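PDB 3OCJ: putative exported protein from Bordetella parapertussis, which is of unknown function but has the Rossmann-like fold of S-adenosylmethionine-dependent methyltransferases and holds a palmitic acid molecule in the crystal. Local coordinates for residues Phe227-Pro232 with Leu295-Ile300; Arg64-Glu69 with Pro263-Leu268; Gly195-Glu200 with Leu223-Leu228. One frame throughout, in Å; residues are numbered along the deposited sequence.

In the fold
All three contacts gather at one end of the seven-stranded mixed sheet, where the loop after strand 221-226 meets the chain entering strand 298-302, the loop after strand 188-192 and the loops around a bound palmitic acid. Interaction 3 uses strand 221-226 and interaction 1 its antiparallel neighbour 298-302; they share Phe227 and Leu228, interaction 1 beginning where interaction 3 ends, with centres about 9 Å apart. Interaction 3 is nested within the span closed by interaction 2, whereas interactions 1 and 2 alternate. Interaction 2, about 10 Å from interaction 3 and 14 Å from interaction 1 between centres, touches the fatty acid, as does interaction 3. Together they join the methyltransferase-like sheet to the helical part around the palmitic acid.

Interaction 1: residues Phe227-Pro232 with Leu295-Ile300; sequences FLTPPP and LFPTVI
Phe227 has CG lodged between its own N and carbonyl carbon (chi1 54°), whereas Phe296 has CG anti to its N (chi1 -152°); the first ring meets Pro297, the second Leu228. Phe227 and Pro297 side chains cross at about a right angle: Phe227 CZ lies 3.8 Å from Pro297 CB, and the pyrrolidine CD sits over one face, offset toward the rim. Val299 CG1 comes to the edge of the same ring. Leu228 CD2 lies over one face of the Phe296 ring, offset toward the rim, in a CH-pi contact 3.7 Å from the centroid. Thr229 CG2 packs on Pro297 CD at 3.5 Å, while its OG1 bonds to Arg294 O. Two backbone bonds join the chains, Phe227 N to Pro297 O (3.1 Å) and Thr229 N to Leu295 O (3.2 Å), the latter donor standing above the carbonyl plane. Leu295 O also accepts from a water at 2.8 Å that donates to Thr229 O as well, so the buried carbonyl is gripped twice. Arg104 of helix 96-115 adds a cation-pi contact to Phe296. This pairing carries the antiparallel association of strands 221-226 and 298-302 past the strand end, in the reversed-strand part of the class I methyltransferase sheet.

Interaction 2: residues Arg64-Glu69 with Pro263-Leu268; sequences RGLNAE and PRWNAL. With PLM (palmitic acid), chain D.
Arg64 and Arg264 lay their side chains across each other at about a right angle. From CB onward, Arg264 wraps the carbonyl oxygen of Arg64: CB and CD approach it closely and CG is 3.1 Å away. NE then passes Arg64 CB and bonds to Tyr63 O, while CZ at the tip lies 3.4 Å from Arg64 NH1, which stands over the centre of the Arg264 guanidinium. The two guanidinium planes are 38° apart, and NH1 of Arg64 is 3.3 Å from NH2 of Arg264, two donors that cannot bond to each other. A water accepting from Arg64 NE and Arg264 NH2 links the like charges and probably eases their repulsion; Arg64 NH2 is taken by Gln262 O. The backbone link is Arg264 N to Arg64 O, 2.8 Å and in the carbonyl plane. Trp265 has CG between N and carbonyl carbon (chi1 58°); CZ3 of its indole lies 3.8 Å from Gly65 CA and also meets Leu66 CG. The indole is sandwiched: Pro263 CB covers one face, and palmitic acid C4, 3.4 Å above the plane, the opposite one. Leu66 CB lies 3.6 Å from carboxyl oxygen O2. The segment after helix 55-63 and the loop before helix 271-280 thus line the pocket that holds palmitic acid in this crystal, Leu66 beside the carboxyl end and the Trp265 indole reaching from C2 to C9.

Interaction 3: residues Gly195-Glu200 with Leu223-Leu228; sequences GLNIYE and LVTSFL. With PLM (palmitic acid), chain D.
The 3-10 turn Asn197-Tyr199 comes up to the end of strand 221-226, with Ile198 and Phe227 CA atoms 6.2 Å apart. Asn197 reaches across with its amide: ND2 donates to Ser226 O at 2.8 Å, nearly straight at 163°, and the acceptor lies close to the amide plane. CG sits between its N and carbonyl carbon (chi1 50°), and ND2 has a second partner in Tyr210 OH. On the other arm of the amide, a water donates to OD1 at 2.7 Å, accepts from Gly195 N and bonds to Ser226 OG, tying the loop to the strand end; Ser226 OG is also held by Asn194 ND2. The loop follows strand 188-192, neighbour of 221-226 in the Rossmann-like methyltransferase sheet, and leads into helix 203-216, so the contact closes the start of a right-handed beta-alpha-beta crossover. Next to the amide, Ile198 presents its two branches to the chain beyond the strand: CG2 is 3.5 Å from Leu228 N, and CD1 packs on Leu228 CD1 at 3.9 Å. Ile198 CD1 also lies 3.6 Å from palmitic acid C2. Tyr199 holds the head group, its OH donating to carboxyl O2 at 2.6 Å while accepting from Leu66 N.

Interaction 1: residues Phe227-Pro232 with Leu295-Ile300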
loop_
_atom_site.group_PDB
_atom_site.type_symbol
_atom_site.label_atom_id
_atom_site.label_comp_id
_atom_site.label_asym_id
_atom_site.label_seq_id
_atom_site.Cartn_x
_atom_site.Cartn_y
_atom_site.Cartn_z
ATOM N N PHE A 227 2.028 -5.795 -5.732
ATOM C CA PHE A 227 3.172 -5.042 -6.221
ATOM C C PHE A 227 2.706 -4.013 -7.229
ATOM O O PHE A 227 1.762 -4.266 -7.979
ATOM C CB PHE A 227 4.219 -5.985 -6.851
ATOM C CG PHE A 227 3.665 -6.884 -7.931
ATOM C CD1 PHE A 227 3.919 -6.624 -9.261
ATOM C CD2 PHE A 227 2.885 -7.981 -7.590
ATOM C CE1 PHE A 227 3.419 -7.462 -10.247
ATOM C CE2 PHE A 227 2.372 -8.815 -8.571
ATOM C CZ PHE A 227 2.631 -8.547 -9.898
ATOM N N LEU A 228 3.344 -2.840 -7.233
ATOM C CA LEU A 228 3.131 -1.859 -8.289
ATOM C C LEU A 228 3.971 -2.202 -9.510
ATOM O O LEU A 228 5.141 -2.592 -9.384
ATOM C CB LEU A 228 3.501 -0.463 -7.799
ATOM C CG LEU A 228 2.549 0.171 -6.791
ATOM C CD1 LEU A 228 3.225 1.377 -6.120
ATOM C CD2 LEU A 228 1.256 0.607 -7.462
ATOM N N THR A 229 3.367 -2.071 -10.693
ATOM C CA THR A 229 4.017 -2.433 -11.957
ATOM C C THR A 229 4.571 -1.207 -12.681
ATOM O O THR A 229 4.090 -0.081 -12.479
ATOM C CB THR A 229 2.994 -3.079 -12.882
ATOM O OG1 THR A 229 1.901 -2.158 -12.995
ATOM C CG2 THR A 229 2.500 -4.404 -12.294
ATOM N N PRO A 230 5.585 -1.412 -13.531
ATOM C CA PRO A 230 6.182 -0.297 -14.281
ATOM C C PRO A 230 5.299 0.109 -15.451
ATOM O O PRO A 230 4.694 -0.760 -16.079
ATOM C CB PRO A 230 7.492 -0.899 -14.794
ATOM C CG PRO A 230 7.147 -2.364 -14.992
ATOM C CD PRO A 230 6.306 -2.676 -13.768
ATOM N N PRO A 231 5.244 1.414 -15.757
ATOM C CA PRO A 231 4.487 1.880 -16.924
ATOM C C PRO A 231 5.255 1.608 -18.215
ATOM O O PRO A 231 6.433 1.222 -18.180
ATOM C CB PRO A 231 4.394 3.387 -16.686
ATOM C CG PRO A 231 5.676 3.702 -15.950
ATOM C CD PRO A 231 5.874 2.521 -15.017
ATOM N N PRO A 232 4.591 1.795 -19.357
ATOM C CA PRO A 232 5.239 1.488 -20.635
ATOM C C PRO A 232 6.539 2.266 -20.879
ATOM O O PRO A 232 7.452 1.690 -21.457
ATOM C CB PRO A 232 4.163 1.851 -21.665
ATOM C CG PRO A 232 2.876 1.637 -20.930
ATOM C CD PRO A 232 3.157 2.099 -19.520
ATOM N N LEU A 295 -2.109 -1.780 -12.766
ATOM C CA LEU A 295 -1.183 -0.929 -12.013
ATOM C C LEU A 295 -0.725 -1.553 -10.698
ATOM O O LEU A 295 0.363 -1.237 -10.207
ATOM C CB LEU A 295 -1.846 0.405 -11.687
ATOM C CG LEU A 295 -2.593 1.065 -12.853
ATOM C CD1 LEU A 295 -3.286 2.356 -12.408
ATOM C CD2 LEU A 295 -1.687 1.328 -14.046
ATOM N N PHE A 296 -1.557 -2.391 -10.096
ATOM C CA PHE A 296 -1.287 -2.840 -8.732
ATOM C C PHE A 296 -1.862 -4.238 -8.519
ATOM O O PHE A 296 -2.809 -4.413 -7.744
ATOM C CB PHE A 296 -1.908 -1.850 -7.732
ATOM C CG PHE A 296 -1.209 -1.773 -6.382
ATOM C CD1 PHE A 296 -0.281 -2.723 -5.958
ATOM C CD2 PHE A 296 -1.501 -0.703 -5.544
ATOM C CE1 PHE A 296 0.349 -2.593 -4.695
ATOM C CE2 PHE A 296 -0.894 -0.567 -4.298
ATOM C CZ PHE A 296 0.040 -1.509 -3.878
ATOM N N PRO A 297 -1.271 -5.248 -9.175
ATOM C CA PRO A 297 -1.808 -6.600 -9.019
ATOM C C PRO A 297 -1.634 -7.161 -7.617
ATOM O O PRO A 297 -0.721 -6.806 -6.860
ATOM C CB PRO A 297 -0.980 -7.436 -10.003
ATOM C CG PRO A 297 -0.403 -6.449 -10.990
ATOM C CD PRO A 297 -0.197 -5.180 -10.184
ATOM N N THR A 298 -2.537 -8.083 -7.307
ATOM C CA THR A 298 -2.494 -8.918 -6.121
ATOM C C THR A 298 -1.942 -10.261 -6.566
ATOM O O THR A 298 -2.230 -10.716 -7.678
ATOM C CB THR A 298 -3.911 -9.067 -5.571
ATOM O OG1 THR A 298 -4.380 -7.787 -5.130
ATOM C CG2 THR A 298 -4.014 -10.083 -4.427
ATOM N N VAL A 299 -1.150 -10.895 -5.716
ATOM C CA VAL A 299 -0.680 -12.243 -5.989
ATOM C C VAL A 299 -0.922 -13.144 -4.786
ATOM O O VAL A 299 -0.656 -12.760 -3.636
ATOM C CB VAL A 299 0.805 -12.262 -6.418
ATOM C CG1 VAL A 299 1.720 -11.624 -5.341
ATOM C CG2 VAL A 299 1.263 -13.686 -6.753
ATOM N N ILE A 300 -1.443 -14.337 -5.064
ATOM C CA ILE A 300 -1.647 -15.369 -4.057
ATOM C C ILE A 300 -0.657 -16.486 -4.359
ATOM O O ILE A 300 -0.655 -17.037 -5.469
ATOM C CB ILE A 300 -3.083 -15.922 -4.059
ATOM C CG1 ILE A 300 -4.103 -14.777 -3.921
ATOM C CG2 ILE A 300 -3.252 -16.908 -2.905
ATOM C CD1 ILE A 300 -4.624 -14.203 -5.230
HETATM O O HOH W 1 1.964 0.938 -11.072
#

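Interaction 2: residues Arg64-Glu69 with Pro263-Leu268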
loop_
_atom_site.group_PDB
_atom_site.type_symbol
_atom_site.label_atom_id
_atom_site.label_comp_id
_atom_site.label_asym_id
_atom_site.label_seq_id
_atom_site.Cartn_x
_atom_site.Cartn_y
_atom_site.Cartn_z
ATOM N N ARG A 64 6.396 11.376 2.041
ATOM C CA ARG A 64 6.574 10.775 0.716
ATOM C C ARG A 64 6.236 9.281 0.674
ATOM O O ARG A 64 6.786 8.513 -0.109
ATOM C CB ARG A 64 7.977 11.073 0.175
ATOM C CG ARG A 64 8.237 12.578 0.090
ATOM C CD ARG A 64 9.552 12.923 -0.592
ATOM N NE ARG A 64 10.697 12.339 0.088
ATOM C CZ ARG A 64 11.456 11.376 -0.426
ATOM N NH1 ARG A 64 12.481 10.904 0.265
ATOM N NH2 ARG A 64 11.197 10.890 -1.632
ATOM N N GLY A 65 5.295 8.898 1.523
ATOM C CA GLY A 65 4.754 7.550 1.525
ATOM C C GLY A 65 3.541 7.502 2.435
ATOM O O GLY A 65 3.156 8.514 3.031
ATOM N N LEU A 66 2.930 6.330 2.541
ATOM C CA LEU A 66 1.755 6.154 3.375
ATOM C C LEU A 66 2.105 5.428 4.658
ATOM O O LEU A 66 2.926 4.506 4.655
ATOM C CB LEU A 66 0.679 5.361 2.632
ATOM C CG LEU A 66 0.099 6.012 1.381
ATOM C CD1 LEU A 66 -0.890 5.067 0.703
ATOM C CD2 LEU A 66 -0.560 7.346 1.697
ATOM N N ASN A 67 1.477 5.836 5.753
ATOM C CA ASN A 67 1.557 5.073 6.988
ATOM C C ASN A 67 0.256 4.309 7.196
ATOM O O ASN A 67 -0.620 4.283 6.314
ATOM C CB ASN A 67 1.833 5.980 8.186
ATOM C CG ASN A 67 0.711 6.957 8.445
ATOM O OD1 ASN A 67 -0.170 7.140 7.608
ATOM N ND2 ASN A 67 0.749 7.608 9.596
ATOM N N ALA A 68 0.106 3.723 8.376
ATOM C CA ALA A 68 -1.067 2.896 8.645
ATOM C C ALA A 68 -2.343 3.726 8.569
ATOM O O ALA A 68 -3.323 3.322 7.935
ATOM C CB ALA A 68 -0.953 2.228 10.005
ATOM N N GLU A 69 -2.329 4.885 9.223
ATOM C CA GLU A 69 -3.514 5.734 9.248
ATOM C C GLU A 69 -3.943 6.118 7.844
ATOM O O GLU A 69 -5.107 5.951 7.474
ATOM C CB GLU A 69 -3.290 7.000 10.070
ATOM C CG GLU A 69 -4.459 7.970 9.928
ATOM C CD GLU A 69 -4.427 9.122 10.912
ATOM O OE1 GLU A 69 -3.398 9.311 11.598
ATOM O OE2 GLU A 69 -5.448 9.837 10.989
ATOM N N PRO A 263 7.099 10.471 -4.507
ATOM C CA PRO A 263 6.871 9.362 -3.567
ATOM C C PRO A 263 7.998 8.328 -3.560
ATOM O O PRO A 263 8.684 8.115 -4.563
ATOM C CB PRO A 263 5.596 8.688 -4.085
ATOM C CG PRO A 263 5.095 9.529 -5.219
ATOM C CD PRO A 263 6.169 10.473 -5.648
ATOM N N ARG A 264 8.123 7.650 -2.427
ATOM C CA ARG A 264 9.143 6.631 -2.213
ATOM C C ARG A 264 8.714 5.240 -2.676
ATOM O O ARG A 264 9.520 4.309 -2.613
ATOM C CB ARG A 264 9.436 6.495 -0.714
ATOM C CG ARG A 264 9.836 7.740 0.024
ATOM C CD ARG A 264 9.638 7.509 1.528
ATOM N NE ARG A 264 10.136 8.632 2.302
ATOM C CZ ARG A 264 11.413 8.782 2.643
ATOM N NH1 ARG A 264 12.303 7.866 2.284
ATOM N NH2 ARG A 264 11.798 9.845 3.335
ATOM N N TRP A 265 7.457 5.084 -3.105
ATOM C CA TRP A 265 6.919 3.769 -3.478
ATOM C C TRP A 265 7.203 3.393 -4.923
ATOM O O TRP A 265 6.361 2.775 -5.585
ATOM C CB TRP A 265 5.411 3.716 -3.208
ATOM C CG TRP A 265 4.570 4.767 -3.910
ATOM C CD1 TRP A 265 4.367 4.893 -5.255
ATOM C CD2 TRP A 265 3.796 5.801 -3.288
ATOM N NE1 TRP A 265 3.511 5.951 -5.513
ATOM C CE2 TRP A 265 3.139 6.515 -4.319
ATOM C CE3 TRP A 265 3.568 6.174 -1.958
ATOM C CZ2 TRP A 265 2.303 7.606 -4.060
ATOM C CZ3 TRP A 265 2.731 7.262 -1.701
ATOM C CH2 TRP A 265 2.108 7.959 -2.752
ATOM N N ASN A 266 8.387 3.742 -5.406
ATOM C CA ASN A 266 8.688 3.605 -6.827
ATOM C C ASN A 266 9.582 2.421 -7.206
ATOM O O ASN A 266 10.285 2.471 -8.221
ATOM C CB ASN A 266 9.278 4.911 -7.364
ATOM C CG ASN A 266 10.628 5.234 -6.759
ATOM O OD1 ASN A 266 11.026 4.680 -5.729
ATOM N ND2 ASN A 266 11.353 6.146 -7.406
ATOM N N ALA A 267 9.554 1.371 -6.390
ATOM C CA ALA A 267 10.216 0.130 -6.761
ATOM C C ALA A 267 9.197 -0.691 -7.532
ATOM O O ALA A 267 8.449 -1.471 -6.947
ATOM C CB ALA A 267 10.708 -0.623 -5.538
ATOM N N LEU A 268 9.171 -0.495 -8.840
ATOM C CA LEU A 268 8.132 -1.062 -9.705
ATOM C C LEU A 268 8.647 -2.348 -10.324
ATOM O O LEU A 268 9.803 -2.419 -10.743
ATOM C CB LEU A 268 7.737 -0.048 -10.787
ATOM C CG LEU A 268 7.412 1.365 -10.268
ATOM C CD1 LEU A 268 7.058 2.319 -11.414
ATOM C CD2 LEU A 268 6.283 1.317 -9.240
HETATM C C1 PLM D . 1.480 2.246 -0.019
HETATM O O1 PLM D . 0.573 1.392 0.069
HETATM O O2 PLM D . 2.171 2.482 0.995
HETATM C C2 PLM D . 1.760 3.003 -1.306
HETATM C C3 PLM D . 0.684 2.809 -2.375
HETATM C C4 PLM D . 0.935 3.828 -3.488
HETATM C C5 PLM D . 0.082 3.602 -4.729
HETATM C C6 PLM D . -1.403 3.833 -4.465
HETATM C C7 PLM D . -1.670 5.029 -3.559
HETATM C C8 PLM D . -1.298 6.368 -4.186
HETATM C C9 PLM D . -1.660 7.465 -3.190
HETATM C CA PLM D . -1.773 8.840 -3.830
HETATM C CB PLM D . -2.669 9.724 -2.968
HETATM C CC PLM D . -2.481 11.201 -3.271
HETATM C CD PLM D . -3.359 12.044 -2.357
HETATM C CE PLM D . -3.033 13.521 -2.552
HETATM C CF PLM D . -3.511 14.361 -1.378
HETATM C CG PLM D . -5.016 14.284 -1.180
HETATM O O HOH W 2 10.348 12.585 3.081
#

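Interaction 3: residues Gly195-Glu200 with Leu223-Leu228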
loop_
_atom_site.group_PDB
_atom_site.type_symbol
_atom_site.label_atom_id
_atom_site.label_comp_id
_atom_site.label_asym_id
_atom_site.label_seq_id
_atom_site.Cartn_x
_atom_site.Cartn_y
_atom_site.Cartn_z
ATOM N N GLY A 195 2.515 -2.957 0.925
ATOM C CA GLY A 195 3.182 -1.691 1.193
ATOM C C GLY A 195 4.611 -1.742 1.698
ATOM O O GLY A 195 5.105 -0.768 2.287
ATOM N N LEU A 196 5.306 -2.852 1.481
ATOM C CA LEU A 196 6.723 -2.936 1.829
ATOM C C LEU A 196 7.600 -3.049 0.599
ATOM O O LEU A 196 8.535 -2.270 0.400
ATOM C CB LEU A 196 7.015 -4.131 2.737
ATOM C CG LEU A 196 6.681 -4.024 4.214
ATOM C CD1 LEU A 196 7.099 -5.312 4.911
ATOM C CD2 LEU A 196 7.389 -2.819 4.816
ATOM N N ASN A 197 7.315 -4.054 -0.227
ATOM C CA ASN A 197 8.167 -4.312 -1.375
ATOM C C ASN A 197 8.286 -3.114 -2.315
ATOM O O ASN A 197 9.334 -2.888 -2.915
ATOM C CB ASN A 197 7.711 -5.577 -2.132
ATOM C CG ASN A 197 6.212 -5.575 -2.447
ATOM O OD1 ASN A 197 5.518 -4.562 -2.304
ATOM N ND2 ASN A 197 5.718 -6.711 -2.906
ATOM N N ILE A 198 7.196 -2.357 -2.456
ATOM C CA ILE A 198 7.178 -1.229 -3.377
ATOM C C ILE A 198 8.093 -0.075 -2.937
ATOM O O ILE A 198 8.368 0.822 -3.728
ATOM C CB ILE A 198 5.758 -0.695 -3.598
ATOM C CG1 ILE A 198 5.133 -0.225 -2.273
ATOM C CG2 ILE A 198 4.915 -1.773 -4.284
ATOM C CD1 ILE A 198 3.674 0.212 -2.393
ATOM N N TYR A 199 8.572 -0.116 -1.689
ATOM C CA TYR A 199 9.522 0.890 -1.205
ATOM C C TYR A 199 10.968 0.440 -1.279
ATOM O O TYR A 199 11.854 1.215 -0.936
ATOM C CB TYR A 199 9.202 1.296 0.240
ATOM C CG TYR A 199 7.887 2.028 0.402
ATOM C CD1 TYR A 199 7.830 3.419 0.353
ATOM C CD2 TYR A 199 6.700 1.339 0.610
ATOM C CE1 TYR A 199 6.619 4.096 0.494
ATOM C CE2 TYR A 199 5.486 2.018 0.766
ATOM C CZ TYR A 199 5.460 3.396 0.705
ATOM O OH TYR A 199 4.261 4.076 0.844
ATOM N N GLU A 200 11.211 -0.799 -1.701
ATOM C CA GLU A 200 12.551 -1.380 -1.679
ATOM C C GLU A 200 13.026 -1.650 -3.104
ATOM O O GLU A 200 12.600 -2.627 -3.724
ATOM C CB GLU A 200 12.554 -2.673 -0.855
ATOM C CG GLU A 200 13.905 -3.375 -0.830
ATOM C CD GLU A 200 15.023 -2.396 -0.492
ATOM O OE1 GLU A 200 15.101 -1.969 0.681
ATOM O OE2 GLU A 200 15.778 -2.012 -1.403
ATOM N N LEU A 223 0.378 -17.015 0.910
ATOM C CA LEU A 223 0.724 -15.602 1.000
ATOM C C LEU A 223 -0.171 -14.809 0.063
ATOM O O LEU A 223 -0.352 -15.193 -1.089
ATOM C CB LEU A 223 2.181 -15.401 0.575
ATOM C CG LEU A 223 2.657 -13.961 0.366
ATOM C CD1 LEU A 223 2.705 -13.182 1.687
ATOM C CD2 LEU A 223 4.025 -13.983 -0.302
ATOM N N VAL A 224 -0.715 -13.699 0.549
ATOM C CA VAL A 224 -1.429 -12.750 -0.293
ATOM C C VAL A 224 -0.654 -11.445 -0.257
ATOM O O VAL A 224 -0.543 -10.804 0.789
ATOM C CB VAL A 224 -2.864 -12.517 0.203
ATOM C CG1 VAL A 224 -3.579 -11.462 -0.648
ATOM C CG2 VAL A 224 -3.648 -13.833 0.214
ATOM N N THR A 225 -0.075 -11.049 -1.382
ATOM C CA THR A 225 0.640 -9.783 -1.413
ATOM C C THR A 225 0.347 -9.040 -2.718
ATOM O O THR A 225 -0.611 -9.378 -3.424
ATOM C CB THR A 225 2.155 -9.963 -1.103
ATOM O OG1 THR A 225 2.774 -8.689 -0.873
ATOM C CG2 THR A 225 2.892 -10.717 -2.197
ATOM N N SER A 226 1.137 -8.019 -3.014
ATOM C CA SER A 226 0.826 -7.105 -4.099
ATOM C C SER A 226 2.097 -6.442 -4.581
ATOM O O SER A 226 3.134 -6.506 -3.925
ATOM C CB SER A 226 -0.113 -6.015 -3.616
ATOM O OG SER A 226 0.535 -5.277 -2.582
ATOM N N PHE A 227 2.028 -5.795 -5.732
ATOM C CA PHE A 227 3.172 -5.042 -6.221
ATOM C C PHE A 227 2.706 -4.013 -7.229
ATOM O O PHE A 227 1.762 -4.266 -7.979
ATOM C CB PHE A 227 4.219 -5.985 -6.851
ATOM C CG PHE A 227 3.665 -6.884 -7.931
ATOM C CD1 PHE A 227 3.919 -6.624 -9.261
ATOM C CD2 PHE A 227 2.885 -7.981 -7.590
ATOM C CE1 PHE A 227 3.419 -7.462 -10.247
ATOM C CE2 PHE A 227 2.372 -8.815 -8.571
ATOM C CZ PHE A 227 2.631 -8.547 -9.898
ATOM N N LEU A 228 3.344 -2.840 -7.233
ATOM C CA LEU A 228 3.131 -1.859 -8.289
ATOM C C LEU A 228 3.971 -2.202 -9.510
ATOM O O LEU A 228 5.141 -2.592 -9.384
ATOM C CB LEU A 228 3.501 -0.463 -7.799
ATOM C CG LEU A 228 2.549 0.171 -6.791
ATOM C CD1 LEU A 228 3.225 1.377 -6.120
ATOM C CD2 LEU A 228 1.256 0.607 -7.462
HETATM C C1 PLM D . 1.480 2.246 -0.019
HETATM O O1 PLM D . 0.573 1.392 0.069
HETATM O O2 PLM D . 2.171 2.482 0.995
HETATM C C2 PLM D . 1.760 3.003 -1.306
HETATM C C3 PLM D . 0.684 2.809 -2.375
HETATM C C4 PLM D . 0.935 3.828 -3.488
HETATM C C5 PLM D . 0.082 3.602 -4.729
HETATM C C6 PLM D . -1.403 3.833 -4.465
HETATM C C7 PLM D . -1.670 5.029 -3.559
HETATM C C8 PLM D . -1.298 6.368 -4.186
HETATM C C9 PLM D . -1.660 7.465 -3.190
HETATM C CA PLM D . -1.773 8.840 -3.830
HETATM C CB PLM D . -2.669 9.724 -2.968
HETATM C CC PLM D . -2.481 11.201 -3.271
HETATM C CD PLM D . -3.359 12.044 -2.357
HETATM C CE PLM D . -3.033 13.521 -2.552
HETATM C CF PLM D . -3.511 14.361 -1.378
HETATM C CG PLM D . -5.016 14.284 -1.180
HETATM O O HOH W 3 2.972 -4.445 -1.487
#